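Local coordinates for histidine--tRNA ligase (Thermus thermophilus, PDB 1H4V), which catalyses the ATP-dependent joining of L-histidine to tRNA(His), releasing AMP and diphosphate, as a homodimeric class II aminoacyl-tRNA synthetase, at residues Arg174-Leu179 with Asn201-Leu206; Tyr264-Phe269 with Gly285-Gly290. All blocks are in the same frame, centred on the assembly; numbering follows the deposited sequence.

Contact 1: Arg174-Leu179 with Asn201-Leu206; sequences RYNAYL and NPMRIL
Pro-202 sets its ring against two side chains of helix 169-183, Asn-176 and Leu-179. Its CB lies 3.7 Å from CB of Leu-179, while the Asn-176 side chain crosses that of Pro-202 at about a right angle, OD1 coming within 3.2 Å of Pro-202 CB. Proline has no N-H to give, and the bond to that amide comes from the next residue. Met-203 N donates to Asn-176 OD1 at 2.7 Å, arriving nearly along the C=O axis (164° at the oxygen), although the N-H itself is somewhat bent. An alanine in place of Asn-176 removes this acceptor, and the loop would probably be less firmly pinned to the helix, the Met-203 N-H losing its mate.

The Met-203 side chain then runs to the edge of the Tyr-175 ring. Its CG is 3.5 Å from CD2, and the sulfur completes a Met-aromatic contact, with SD 4.9 Å from the ring centroid and 78° off the normal. The same CG also lies 3.8 Å from Leu-179 CD1. One turn on, Leu-206 meets Tyr-175 tip to tip, its CD1 close to the ring plane and 3.4 Å from OH. Tyr-175 reaches them with CG anti to the backbone N (chi1 -173°), and CG of Leu-179 lies over one face of the ring, toward the rim. The hydroxyl is hydrogen-bonded to the carbonyl O of Arg-223, and Phe-228 meets the ring edge-to-face.

Three successive i to i+3 backbone bonds, from Arg-204, Ile-205 and Leu-206, coil the loop that carries these groups. This is helix-to-loop packing within the helical insertion domain that histidyl-tRNA synthetase carries between the two parts of its catalytic region.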
loop_
_atom_site.group_PDB
_atom_site.type_symbol
_atom_site.label_atom_id
_atom_site.label_comp_id
_atom_site.label_asym_id
_atom_site.label_seq_id
_atom_site.Cartn_x
_atom_site.Cartn_y
_atom_site.Cartn_z
ATOM N N ARG A 174 -14.991 -10.400 38.833
ATOM C CA ARG A 174 -14.535 -11.161 39.993
ATOM C C ARG A 174 -13.014 -11.206 40.063
ATOM O O ARG A 174 -12.428 -11.027 41.129
ATOM C CB ARG A 174 -15.083 -12.589 39.952
ATOM C CG ARG A 174 -16.584 -12.691 40.211
ATOM C CD ARG A 174 -17.075 -14.127 40.069
ATOM N NE ARG A 174 -18.495 -14.260 40.383
ATOM C CZ ARG A 174 -19.142 -15.422 40.482
ATOM N NH1 ARG A 174 -18.500 -16.568 40.290
ATOM N NH2 ARG A 174 -20.435 -15.437 40.783
ATOM N N TYR A 175 -12.374 -11.436 38.924
ATOM C CA TYR A 175 -10.922 -11.505 38.892
ATOM C C TYR A 175 -10.299 -10.194 39.369
ATOM O O TYR A 175 -9.328 -10.201 40.124
ATOM C CB TYR A 175 -10.436 -11.831 37.480
ATOM C CG TYR A 175 -8.954 -12.087 37.390
ATOM C CD1 TYR A 175 -8.366 -13.152 38.081
ATOM C CD2 TYR A 175 -8.138 -11.282 36.601
ATOM C CE1 TYR A 175 -6.996 -13.411 37.979
ATOM C CE2 TYR A 175 -6.773 -11.528 36.497
ATOM C CZ TYR A 175 -6.212 -12.594 37.187
ATOM O OH TYR A 175 -4.868 -12.842 37.077
ATOM N N ASN A 176 -10.858 -9.071 38.927
ATOM C CA ASN A 176 -10.350 -7.768 39.333
ATOM C C ASN A 176 -10.471 -7.587 40.843
ATOM O O ASN A 176 -9.590 -7.008 41.473
ATOM C CB ASN A 176 -11.090 -6.641 38.602
ATOM C CG ASN A 176 -10.450 -6.299 37.263
ATOM O OD1 ASN A 176 -9.249 -6.034 37.189
ATOM N ND2 ASN A 176 -11.250 -6.299 36.199
ATOM N N ALA A 177 -11.558 -8.083 41.425
ATOM C CA ALA A 177 -11.737 -7.970 42.866
ATOM C C ALA A 177 -10.599 -8.764 43.501
ATOM O O ALA A 177 -9.871 -8.266 44.359
ATOM C CB ALA A 177 -13.077 -8.547 43.277
ATOM N N TYR A 178 -10.449 -10.007 43.057
ATOM C CA TYR A 178 -9.398 -10.873 43.550
ATOM C C TYR A 178 -8.052 -10.170 43.438
ATOM O O TYR A 178 -7.244 -10.208 44.366
ATOM C CB TYR A 178 -9.367 -12.170 42.744
ATOM C CG TYR A 178 -8.067 -12.923 42.866
ATOM C CD1 TYR A 178 -7.705 -13.549 44.057
ATOM C CD2 TYR A 178 -7.187 -12.989 41.793
ATOM C CE1 TYR A 178 -6.490 -14.225 44.170
ATOM C CE2 TYR A 178 -5.978 -13.655 41.897
ATOM C CZ TYR A 178 -5.634 -14.274 43.085
ATOM O OH TYR A 178 -4.439 -14.951 43.171
ATOM N N LEU A 179 -7.808 -9.536 42.297
ATOM C CA LEU A 179 -6.551 -8.830 42.101
ATOM C C LEU A 179 -6.386 -7.699 43.102
ATOM O O LEU A 179 -5.273 -7.415 43.536
ATOM C CB LEU A 179 -6.451 -8.273 40.684
ATOM C CG LEU A 179 -6.127 -9.290 39.593
ATOM C CD1 LEU A 179 -6.033 -8.583 38.244
ATOM C CD2 LEU A 179 -4.812 -9.984 39.927
ATOM N N ASN A 201 -8.805 -0.326 37.094
ATOM C CA ASN A 201 -8.775 -1.572 36.326
ATOM C C ASN A 201 -7.558 -2.416 36.708
ATOM O O ASN A 201 -6.515 -2.349 36.056
ATOM C CB ASN A 201 -8.734 -1.257 34.828
ATOM C CG ASN A 201 -8.874 -2.498 33.961
ATOM O OD1 ASN A 201 -8.739 -2.433 32.735
ATOM N ND2 ASN A 201 -9.155 -3.637 34.592
ATOM N N PRO A 202 -7.676 -3.219 37.778
ATOM C CA PRO A 202 -6.573 -4.073 38.238
ATOM C C PRO A 202 -5.925 -4.952 37.167
ATOM O O PRO A 202 -4.701 -5.093 37.138
ATOM C CB PRO A 202 -7.216 -4.886 39.354
ATOM C CG PRO A 202 -8.163 -3.891 39.956
ATOM C CD PRO A 202 -8.805 -3.275 38.727
ATOM N N MET A 203 -6.732 -5.540 36.289
ATOM C CA MET A 203 -6.194 -6.393 35.233
ATOM C C MET A 203 -5.188 -5.703 34.315
ATOM O O MET A 203 -4.384 -6.365 33.656
ATOM C CB MET A 203 -7.323 -6.973 34.388
ATOM C CG MET A 203 -8.045 -8.124 35.047
ATOM S SD MET A 203 -8.846 -9.145 33.816
ATOM C CE MET A 203 -10.393 -8.286 33.654
ATOM N N ARG A 204 -5.240 -4.376 34.258
ATOM C CA ARG A 204 -4.307 -3.627 33.427
ATOM C C ARG A 204 -2.892 -3.733 34.001
ATOM O O ARG A 204 -1.906 -3.603 33.275
ATOM C CB ARG A 204 -4.736 -2.157 33.329
ATOM N N ILE A 205 -2.793 -3.980 35.303
ATOM C CA ILE A 205 -1.488 -4.103 35.940
ATOM C C ILE A 205 -0.730 -5.313 35.394
ATOM O O ILE A 205 0.499 -5.335 35.397
ATOM C CB ILE A 205 -1.616 -4.239 37.480
ATOM C CG1 ILE A 205 -2.287 -2.991 38.062
ATOM C CG2 ILE A 205 -0.238 -4.419 38.106
ATOM C CD1 ILE A 205 -2.467 -3.033 39.572
ATOM N N LEU A 206 -1.464 -6.313 34.919
ATOM C CA LEU A 206 -0.844 -7.517 34.372
ATOM C C LEU A 206 -0.349 -7.280 32.950
ATOM O O LEU A 206 0.388 -8.095 32.399
ATOM C CB LEU A 206 -1.840 -8.680 34.376
ATOM C CG LEU A 206 -2.521 -9.033 35.702
ATOM C CD1 LEU A 206 -3.475 -10.181 35.474
ATOM C CD2 LEU A 206 -1.486 -9.400 36.750
#

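Contact 2: Tyr264-Phe269 with Gly285-Gly290; sequences YVRTAF and GGRYDG
Thr-267 O draws two groups of the neighbouring strand and a water: Arg-287 N donates to it at 2.9 Å, and Gly-286 CA makes a CA-H...O contact at 3.1 Å. The water sits between this oxygen and Arg-287 O, 2.8 Å from the latter. Arg-287 O also accepts Val-265 N, which stands well above the carbonyl plane (48° out of it), as the chain turns its corner at Arg-266. Further along, Phe-269 and Gly-285 form a hydrogen-bonded antiparallel pair, Gly-285 N giving to Phe-269 O at 2.8 Å and Phe-269 N returning a bond to Gly-285 O. Between these rungs Ala-268 faces Gly-286 as a non-hydrogen-bonded pair. A side chain on Gly-286 would run into Thr-267 O.

Segments 267-269 and 285-287 run antiparallel (177° between their directions), part of the beta hairpin formed by strands 267-272 and 281-287 within the large sheet of the class II catalytic core. The Gly-Gly-Arg-Tyr-Asp-Gly run belongs to the signature known in this family as the histidine B motif.

Phe-269 lays its ring across Gly-285. With CG between the backbone N and the carbonyl carbon (chi1 65°), one face covers Gly-285 N, and the glycine CA makes a CH-pi contact 4.3 Å from the ring centroid. Helix 137-153 also touches this ring.

Near the corner, Val-265 and Arg-287 run side by side, CG1 of the valine 3.9 Å from CG of the arginine. Beyond them Arg-287 NH1 reaches OD2 of Asp-289 at 3.2 Å, a salt bridge close to the guanidinium plane that uses the oxygen's syn lone pair. Gly-302 N holds the same carboxylate oxygen, and NH2 of Arg-287 pairs with Asp-140, whose other oxygen accepts Thr-267 OG1.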
loop_
_atom_site.group_PDB
_atom_site.type_symbol
_atom_site.label_atom_id
_atom_site.label_comp_id
_atom_site.label_asym_id
_atom_site.label_seq_id
_atom_site.Cartn_x
_atom_site.Cartn_y
_atom_site.Cartn_z
ATOM N N TYR A 264 -12.146 -6.810 25.689
ATOM C CA TYR A 264 -11.645 -8.111 25.266
ATOM C C TYR A 264 -12.409 -9.175 26.026
ATOM O O TYR A 264 -12.573 -9.088 27.248
ATOM C CB TYR A 264 -10.147 -8.248 25.536
ATOM C CG TYR A 264 -9.290 -7.471 24.564
ATOM C CD1 TYR A 264 -8.603 -6.323 24.968
ATOM C CD2 TYR A 264 -9.170 -7.877 23.234
ATOM C CE1 TYR A 264 -7.816 -5.602 24.070
ATOM C CE2 TYR A 264 -8.388 -7.165 22.331
ATOM C CZ TYR A 264 -7.714 -6.032 22.754
ATOM O OH TYR A 264 -6.932 -5.336 21.868
ATOM N N VAL A 265 -12.870 -10.185 25.300
ATOM C CA VAL A 265 -13.662 -11.249 25.896
ATOM C C VAL A 265 -13.260 -12.625 25.355
ATOM O O VAL A 265 -12.766 -12.749 24.236
ATOM C CB VAL A 265 -15.174 -10.963 25.628
ATOM C CG1 VAL A 265 -15.850 -12.154 24.988
ATOM C CG2 VAL A 265 -15.862 -10.560 26.914
ATOM N N ARG A 266 -13.470 -13.652 26.170
ATOM C CA ARG A 266 -13.159 -15.026 25.808
ATOM C C ARG A 266 -11.814 -15.221 25.108
ATOM O O ARG A 266 -10.790 -14.711 25.566
ATOM C CB ARG A 266 -14.304 -15.605 24.966
ATOM C CG ARG A 266 -15.626 -15.565 25.715
ATOM C CD ARG A 266 -16.800 -16.216 24.994
ATOM N NE ARG A 266 -17.994 -16.063 25.826
ATOM C CZ ARG A 266 -19.184 -16.590 25.571
ATOM N NH1 ARG A 266 -19.382 -17.327 24.490
ATOM N NH2 ARG A 266 -20.178 -16.379 26.416
ATOM N N THR A 267 -11.831 -15.955 24.000
ATOM C CA THR A 267 -10.629 -16.282 23.231
ATOM C C THR A 267 -9.517 -15.250 23.087
ATOM O O THR A 267 -9.749 -14.083 22.789
ATOM C CB THR A 267 -10.997 -16.738 21.806
ATOM O OG1 THR A 267 -12.075 -17.673 21.873
ATOM C CG2 THR A 267 -9.818 -17.423 21.146
ATOM N N ALA A 268 -8.296 -15.713 23.303
ATOM C CA ALA A 268 -7.104 -14.894 23.141
ATOM C C ALA A 268 -6.083 -15.906 22.657
ATOM O O ALA A 268 -6.113 -17.065 23.079
ATOM C CB ALA A 268 -6.673 -14.297 24.458
ATOM N N PHE A 269 -5.185 -15.492 21.773
ATOM C CA PHE A 269 -4.200 -16.428 21.272
ATOM C C PHE A 269 -3.020 -15.718 20.660
ATOM O O PHE A 269 -3.100 -14.545 20.307
ATOM C CB PHE A 269 -4.838 -17.357 20.233
ATOM C CG PHE A 269 -5.294 -16.657 18.997
ATOM C CD1 PHE A 269 -4.435 -16.506 17.912
ATOM C CD2 PHE A 269 -6.585 -16.140 18.913
ATOM C CE1 PHE A 269 -4.854 -15.846 16.752
ATOM C CE2 PHE A 269 -7.018 -15.478 17.762
ATOM C CZ PHE A 269 -6.145 -15.332 16.674
ATOM N N GLY A 285 -4.233 -12.522 18.652
ATOM C CA GLY A 285 -5.497 -11.814 18.678
ATOM C C GLY A 285 -6.518 -12.427 19.606
ATOM O O GLY A 285 -6.188 -12.943 20.666
ATOM N N GLY A 286 -7.776 -12.367 19.204
ATOM C CA GLY A 286 -8.821 -12.918 20.036
ATOM C C GLY A 286 -10.137 -12.205 19.840
ATOM O O GLY A 286 -10.278 -11.365 18.954
ATOM N N ARG A 287 -11.098 -12.548 20.689
ATOM C CA ARG A 287 -12.440 -11.992 20.631
ATOM C C ARG A 287 -12.508 -10.655 21.372
ATOM O O ARG A 287 -11.834 -10.464 22.389
ATOM C CB ARG A 287 -13.405 -13.034 21.211
ATOM C CG ARG A 287 -14.874 -12.671 21.200
ATOM C CD ARG A 287 -15.698 -13.923 21.460
ATOM N NE ARG A 287 -15.733 -14.809 20.294
ATOM C CZ ARG A 287 -16.439 -14.554 19.193
ATOM N NH1 ARG A 287 -17.167 -13.444 19.108
ATOM N NH2 ARG A 287 -16.431 -15.403 18.175
ATOM N N TYR A 288 -13.312 -9.732 20.855
ATOM C CA TYR A 288 -13.448 -8.396 21.443
ATOM C C TYR A 288 -14.851 -7.831 21.273
ATOM O O TYR A 288 -15.036 -6.776 20.659
ATOM C CB TYR A 288 -12.460 -7.453 20.777
ATOM C CG TYR A 288 -12.534 -7.515 19.272
ATOM C CD1 TYR A 288 -13.516 -6.813 18.567
ATOM C CD2 TYR A 288 -11.647 -8.314 18.549
ATOM C CE1 TYR A 288 -13.614 -6.909 17.189
ATOM C CE2 TYR A 288 -11.737 -8.418 17.171
ATOM C CZ TYR A 288 -12.723 -7.716 16.499
ATOM O OH TYR A 288 -12.836 -7.846 15.141
ATOM N N ASP A 289 -15.828 -8.507 21.857
ATOM C CA ASP A 289 -17.227 -8.116 21.741
ATOM C C ASP A 289 -17.716 -6.720 22.161
ATOM O O ASP A 289 -18.742 -6.269 21.657
ATOM C CB ASP A 289 -18.083 -9.197 22.411
ATOM C CG ASP A 289 -17.873 -10.576 21.778
ATOM O OD1 ASP A 289 -18.389 -11.573 22.324
ATOM O OD2 ASP A 289 -17.187 -10.660 20.731
ATOM N N GLY A 290 -17.011 -6.020 23.042
ATOM C CA GLY A 290 -17.494 -4.704 23.445
ATOM C C GLY A 290 -16.904 -3.458 22.785
ATOM O O GLY A 290 -17.215 -2.334 23.183
HETATM O O HOH W 1 -9.762 -11.767 23.693
#

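The two contacts follow one another along the chain and lie on the same side of its centre, their own centres about 17 Å apart and their nearest atoms about 7 Å apart, without touching. Contact 1 belongs to the helical insertion at the periphery, contact 2 to the sheet of the catalytic region. The insertion meets the core close by: the side chain of Asn-201, at the start of the loop in contact 1, touches Asp-262, two residues before Tyr-264 opens contact 2. Asp-262 and Tyr-264 fall in the histidine A signature of this family, which is consistent with the loop of contact 1 lying near the histidine-binding side of the core, here without ligand.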